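Local coordinates for hypothetical protein (Bacteroides ovatus, PDB 4EPS) that probably forms part of the tip of a fimbrium, a cell-surface filament that mediates adhesion and biofilm formation, at residues A[293-306]-A[325-339]. Sequence-based numbering, arbitrary orientation.
Sequences CIGIVCWVGNPMPS and LRSHPNCVHGLVMSL
A classic beta bulge interrupts the antiparallel pairing of strands 293-300 and 334-338, two central neighbours in a six-stranded antiparallel sheet: Cys298 and Trp299 both face Leu335. Leu335 O takes a 2.8 Å bond from Cys298 N and a weak one from Trp299 N, while Leu335 N returns a bond to Trp299 O. Before the bulge the pairing is regular, Ile296 and Met337 exchanging two bonds through their backbone N and O atoms; beyond it, Gly301 N reaches His333 O from well above the carbonyl plane (53° out of it). Gly334, opposite Val300, brings its CA close to Trp299 O and to the edge of the indole.

The bulge also places Cys298 SG against the partner strand. With chi1 at 63°, SG sits between its own backbone N and carbonyl carbon and touches Leu335 CB at 3.9 Å and Met337 CB at 4.0 Å. The two methyls of Leu335 have different partners: CD1 meets Trp299 CB, and CD2 passes Pro303 CB at 3.9 Å, the two side chains running in opposite directions. Phe507 of strand 502-509 packs on both Cys298 and Leu335. At the far end of the pairing, Leu339 CD2 meets Ile296 CG1 at 4.1 Å, the side chains crossing nearly at right angles, and Leu455 of helix 446-458 packs against both.

Past the strands, Asn302 forms an Asx turn, its OD1 accepting Met304 N in the carbonyl plane, while ND2 lies 3.5 Å from Val332 CG1. In the conformer described here, one of two modelled, the selenomethionine Met304, extended beyond CG, crosses Leu325, SE touching CD1 at 3.7 Å, and its terminal CE rests 3.8 Å from Val332 CG1.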
loop_
_atom_site.group_PDB
_atom_site.type_symbol
_atom_site.label_atom_id
_atom_site.label_comp_id
_atom_site.label_asym_id
_atom_site.label_seq_id
_atom_site.Cartn_x
_atom_site.Cartn_y
_atom_site.Cartn_z
ATOM N N CYS A 293 21.235 -11.805 -3.017
ATOM C CA CYS A 293 20.372 -11.917 -1.819
ATOM C C CYS A 293 21.316 -12.112 -0.628
ATOM O O CYS A 293 22.211 -12.975 -0.700
ATOM C CB CYS A 293 19.358 -13.057 -1.922
ATOM S SG CYS A 293 18.213 -13.134 -0.507
ATOM N N ILE A 294 21.194 -11.278 0.408
ATOM C CA ILE A 294 22.144 -11.373 1.544
ATOM C C ILE A 294 21.455 -11.817 2.833
ATOM O O ILE A 294 22.139 -12.168 3.809
ATOM C CB ILE A 294 22.922 -10.048 1.758
ATOM C CG1 ILE A 294 21.977 -8.891 2.155
ATOM C CG2 ILE A 294 23.784 -9.703 0.490
ATOM C CD1 ILE A 294 22.696 -7.603 2.667
ATOM N N GLY A 295 20.127 -11.783 2.854
ATOM C CA GLY A 295 19.430 -12.175 4.082
ATOM C C GLY A 295 17.922 -12.121 3.966
ATOM O O GLY A 295 17.378 -11.891 2.875
ATOM N N ILE A 296 17.258 -12.390 5.090
ATOM C CA ILE A 296 15.794 -12.378 5.223
ATOM C C ILE A 296 15.415 -11.377 6.317
ATOM O O ILE A 296 15.997 -11.389 7.402
ATOM C CB ILE A 296 15.270 -13.822 5.595
ATOM C CG1 ILE A 296 15.706 -14.913 4.542
ATOM C CG2 ILE A 296 13.753 -13.838 5.822
ATOM C CD1 ILE A 296 15.336 -14.699 3.161
ATOM N N VAL A 297 14.383 -10.592 6.072
ATOM C CA VAL A 297 13.877 -9.667 7.103
ATOM C C VAL A 297 13.343 -10.526 8.238
ATOM O O VAL A 297 12.462 -11.372 8.007
ATOM C CB VAL A 297 12.782 -8.741 6.514
ATOM C CG1 VAL A 297 12.127 -7.887 7.618
ATOM C CG2 VAL A 297 13.373 -7.840 5.414
ATOM N N CYS A 298 13.875 -10.336 9.461
ATOM C CA CYS A 298 13.462 -11.201 10.577
ATOM C C CYS A 298 12.715 -10.450 11.678
ATOM O O CYS A 298 12.164 -11.089 12.583
ATOM C CB CYS A 298 14.691 -11.934 11.128
ATOM S SG CYS A 298 15.941 -10.825 11.838
ATOM N N TRP A 299 12.579 -9.124 11.572
ATOM C CA TRP A 299 11.850 -8.326 12.582
ATOM C C TRP A 299 11.550 -6.971 11.954
ATOM O O TRP A 299 12.398 -6.442 11.251
ATOM C CB TRP A 299 12.691 -8.182 13.870
ATOM C CG TRP A 299 11.935 -7.591 15.028
ATOM C CD1 TRP A 299 11.178 -8.252 15.958
ATOM C CD2 TRP A 299 11.898 -6.206 15.383
ATOM N NE1 TRP A 299 10.672 -7.349 16.881
ATOM C CE2 TRP A 299 11.084 -6.083 16.533
ATOM C CE3 TRP A 299 12.495 -5.052 14.846
ATOM C CZ2 TRP A 299 10.898 -4.860 17.185
ATOM C CZ3 TRP A 299 12.304 -3.839 15.490
ATOM C CH2 TRP A 299 11.478 -3.744 16.619
ATOM N N VAL A 300 10.343 -6.461 12.123
ATOM C CA VAL A 300 9.937 -5.184 11.500
ATOM C C VAL A 300 9.626 -4.165 12.605
ATOM O O VAL A 300 8.850 -4.464 13.510
ATOM C CB VAL A 300 8.722 -5.378 10.538
ATOM C CG1 VAL A 300 8.219 -4.022 9.973
ATOM C CG2 VAL A 300 9.080 -6.337 9.399
ATOM N N GLY A 301 10.224 -2.989 12.508
ATOM C CA GLY A 301 10.005 -1.932 13.486
ATOM C C GLY A 301 11.285 -1.188 13.774
ATOM O O GLY A 301 12.324 -1.460 13.156
ATOM N N ASN A 302 11.227 -0.238 14.709
ATOM C CA ASN A 302 12.412 0.538 15.072
ATOM C C ASN A 302 13.150 -0.282 16.147
ATOM O O ASN A 302 12.580 -0.456 17.227
ATOM C CB ASN A 302 11.996 1.948 15.566
ATOM C CG ASN A 302 13.152 2.854 15.906
ATOM O OD1 ASN A 302 14.212 2.399 16.316
ATOM N ND2 ASN A 302 12.960 4.170 15.791
ATOM N N PRO A 303 14.395 -0.771 15.897
ATOM C CA PRO A 303 15.056 -1.639 16.897
ATOM C C PRO A 303 15.960 -0.904 17.887
ATOM O O PRO A 303 16.733 -1.558 18.607
ATOM C CB PRO A 303 15.885 -2.577 16.030
ATOM C CG PRO A 303 16.305 -1.690 14.855
ATOM C CD PRO A 303 15.208 -0.665 14.662
HETATM N N MSE A 304 15.908 0.442 17.900
HETATM C CA MSE A 304 16.747 1.190 18.833
HETATM C C MSE A 304 16.272 0.946 20.259
HETATM O O MSE A 304 15.068 1.023 20.534
HETATM C CB MSE A 304 16.773 2.676 18.485
HETATM C CG MSE A 304 17.693 2.954 17.338
HETATM SE SE MSE A 304 17.180 4.527 16.394
HETATM C CE MSE A 304 18.219 4.246 14.820
ATOM N N PRO A 305 17.202 0.600 21.186
ATOM C CA PRO A 305 16.763 0.293 22.562
ATOM C C PRO A 305 16.123 1.498 23.289
ATOM O O PRO A 305 15.199 1.305 24.088
ATOM C CB PRO A 305 18.049 -0.181 23.259
ATOM C CG PRO A 305 19.161 0.353 22.467
ATOM C CD PRO A 305 18.672 0.448 21.041
ATOM N N SER A 306 16.554 2.730 22.982
ATOM C CA SER A 306 15.953 3.913 23.637
ATOM C C SER A 306 14.511 4.159 23.129
ATOM O O SER A 306 13.763 4.913 23.749
ATOM C CB SER A 306 16.819 5.155 23.441
ATOM O OG SER A 306 16.945 5.518 22.077
ATOM N N LEU A 325 21.299 4.443 17.723
ATOM C CA LEU A 325 20.683 5.738 17.385
ATOM C C LEU A 325 21.770 6.740 16.993
ATOM O O LEU A 325 21.619 7.477 16.019
ATOM C CB LEU A 325 19.865 6.271 18.585
ATOM C CG LEU A 325 19.291 7.710 18.502
ATOM C CD1 LEU A 325 18.331 7.873 17.309
ATOM C CD2 LEU A 325 18.552 8.072 19.779
ATOM N N ARG A 326 22.880 6.729 17.727
ATOM C CA ARG A 326 23.996 7.640 17.475
ATOM C C ARG A 326 24.708 7.347 16.128
ATOM O O ARG A 326 24.936 8.275 15.349
ATOM C CB ARG A 326 24.971 7.532 18.653
ATOM C CG ARG A 326 26.091 8.546 18.680
ATOM C CD ARG A 326 26.696 8.595 20.069
ATOM N NE ARG A 326 27.286 7.311 20.460
ATOM C CZ ARG A 326 26.998 6.656 21.579
ATOM N NH1 ARG A 326 26.116 7.151 22.440
ATOM N NH2 ARG A 326 27.598 5.508 21.852
ATOM N N SER A 327 25.027 6.068 15.836
ATOM C CA SER A 327 25.790 5.721 14.637
ATOM C C SER A 327 24.967 5.490 13.370
ATOM O O SER A 327 25.518 5.671 12.286
ATOM C CB SER A 327 26.647 4.487 14.888
ATOM O OG SER A 327 27.463 4.680 16.032
ATOM N N HIS A 328 23.701 5.014 13.479
ATOM C CA HIS A 328 22.899 4.710 12.296
ATOM C C HIS A 328 21.476 5.158 12.563
ATOM O O HIS A 328 20.574 4.312 12.636
ATOM C CB HIS A 328 22.980 3.200 11.950
ATOM C CG HIS A 328 24.358 2.744 11.590
ATOM N ND1 HIS A 328 25.186 2.140 12.527
ATOM C CD2 HIS A 328 25.033 2.867 10.424
ATOM C CE1 HIS A 328 26.326 1.892 11.895
ATOM N NE2 HIS A 328 26.289 2.314 10.628
ATOM N N PRO A 329 21.245 6.496 12.714
ATOM C CA PRO A 329 19.897 6.986 13.077
ATOM C C PRO A 329 18.807 6.695 12.056
ATOM O O PRO A 329 17.626 6.793 12.384
ATOM C CB PRO A 329 20.102 8.509 13.210
ATOM C CG PRO A 329 21.313 8.802 12.366
ATOM C CD PRO A 329 22.203 7.626 12.614
ATOM N N ASN A 330 19.198 6.342 10.834
ATOM C CA ASN A 330 18.216 6.073 9.797
ATOM C C ASN A 330 17.747 4.594 9.816
ATOM O O ASN A 330 16.758 4.268 9.167
ATOM C CB ASN A 330 18.790 6.473 8.424
ATOM C CG ASN A 330 19.422 7.867 8.402
ATOM O OD1 ASN A 330 18.941 8.820 9.032
ATOM N ND2 ASN A 330 20.501 8.032 7.646
ATOM N N CYS A 331 18.403 3.716 10.599
ATOM C CA CYS A 331 18.026 2.285 10.643
ATOM C C CYS A 331 16.873 2.017 11.617
ATOM O O CYS A 331 17.054 1.463 12.690
ATOM C CB CYS A 331 19.261 1.435 10.945
ATOM S SG CYS A 331 20.512 1.487 9.629
ATOM N N VAL A 332 15.668 2.431 11.216
ATOM C CA VAL A 332 14.446 2.371 12.045
ATOM C C VAL A 332 13.377 1.480 11.407
ATOM O O VAL A 332 12.223 1.550 11.812
ATOM C CB VAL A 332 13.912 3.834 12.228
ATOM C CG1 VAL A 332 14.938 4.703 12.977
ATOM C CG2 VAL A 332 13.543 4.474 10.873
ATOM N N HIS A 333 13.748 0.655 10.405
ATOM C CA HIS A 333 12.771 -0.164 9.676
ATOM C C HIS A 333 12.724 -1.617 10.143
ATOM O O HIS A 333 11.659 -2.237 10.109
ATOM C CB HIS A 333 13.069 -0.126 8.166
ATOM C CG HIS A 333 13.158 1.274 7.644
ATOM N ND1 HIS A 333 14.376 1.906 7.482
ATOM C CD2 HIS A 333 12.166 2.138 7.327
ATOM C CE1 HIS A 333 14.093 3.125 7.044
ATOM N NE2 HIS A 333 12.773 3.308 6.935
ATOM N N GLY A 334 13.861 -2.162 10.546
ATOM C CA GLY A 334 13.836 -3.540 11.009
ATOM C C GLY A 334 15.186 -4.203 11.057
ATOM O O GLY A 334 16.225 -3.533 11.042
ATOM N N LEU A 335 15.151 -5.536 11.164
ATOM C CA LEU A 335 16.354 -6.345 11.256
ATOM C C LEU A 335 16.330 -7.386 10.146
ATOM O O LEU A 335 15.257 -7.888 9.784
ATOM C CB LEU A 335 16.414 -7.065 12.646
ATOM C CG LEU A 335 16.418 -6.174 13.892
ATOM C CD1 LEU A 335 16.367 -7.028 15.167
ATOM C CD2 LEU A 335 17.677 -5.293 13.948
ATOM N N VAL A 336 17.509 -7.774 9.712
ATOM C CA VAL A 336 17.727 -8.801 8.695
ATOM C C VAL A 336 18.636 -9.861 9.278
ATOM O O VAL A 336 19.658 -9.531 9.867
ATOM C CB VAL A 336 18.356 -8.178 7.398
ATOM C CG1 VAL A 336 18.931 -9.249 6.456
ATOM C CG2 VAL A 336 17.342 -7.297 6.658
HETATM N N MSE A 337 18.321 -11.129 9.017
HETATM C CA MSE A 337 19.214 -12.228 9.384
HETATM C C MSE A 337 19.952 -12.702 8.127
HETATM O O MSE A 337 19.333 -12.923 7.087
HETATM C CB MSE A 337 18.454 -13.393 10.018
HETATM C CG MSE A 337 19.415 -14.479 10.532
HETATM SE SE MSE A 337 18.427 -15.933 11.341
HETATM C CE MSE A 337 17.552 -16.552 9.746
ATOM N N SER A 338 21.245 -12.945 8.262
ATOM C CA SER A 338 22.119 -13.391 7.190
ATOM C C SER A 338 21.722 -14.746 6.627
ATOM O O SER A 338 21.335 -15.619 7.390
ATOM C CB SER A 338 23.555 -13.513 7.735
ATOM O OG SER A 338 23.675 -14.571 8.703
ATOM N N LEU A 339 21.922 -14.956 5.303
ATOM C CA LEU A 339 21.876 -16.308 4.716
ATOM C C LEU A 339 23.115 -17.077 5.200
ATOM O O LEU A 339 23.151 -18.312 5.188
ATOM C CB LEU A 339 21.913 -16.248 3.176
ATOM C CG LEU A 339 20.765 -15.498 2.489
ATOM C CD1 LEU A 339 20.792 -15.737 0.969
ATOM C CD2 LEU A 339 19.414 -15.914 3.047
#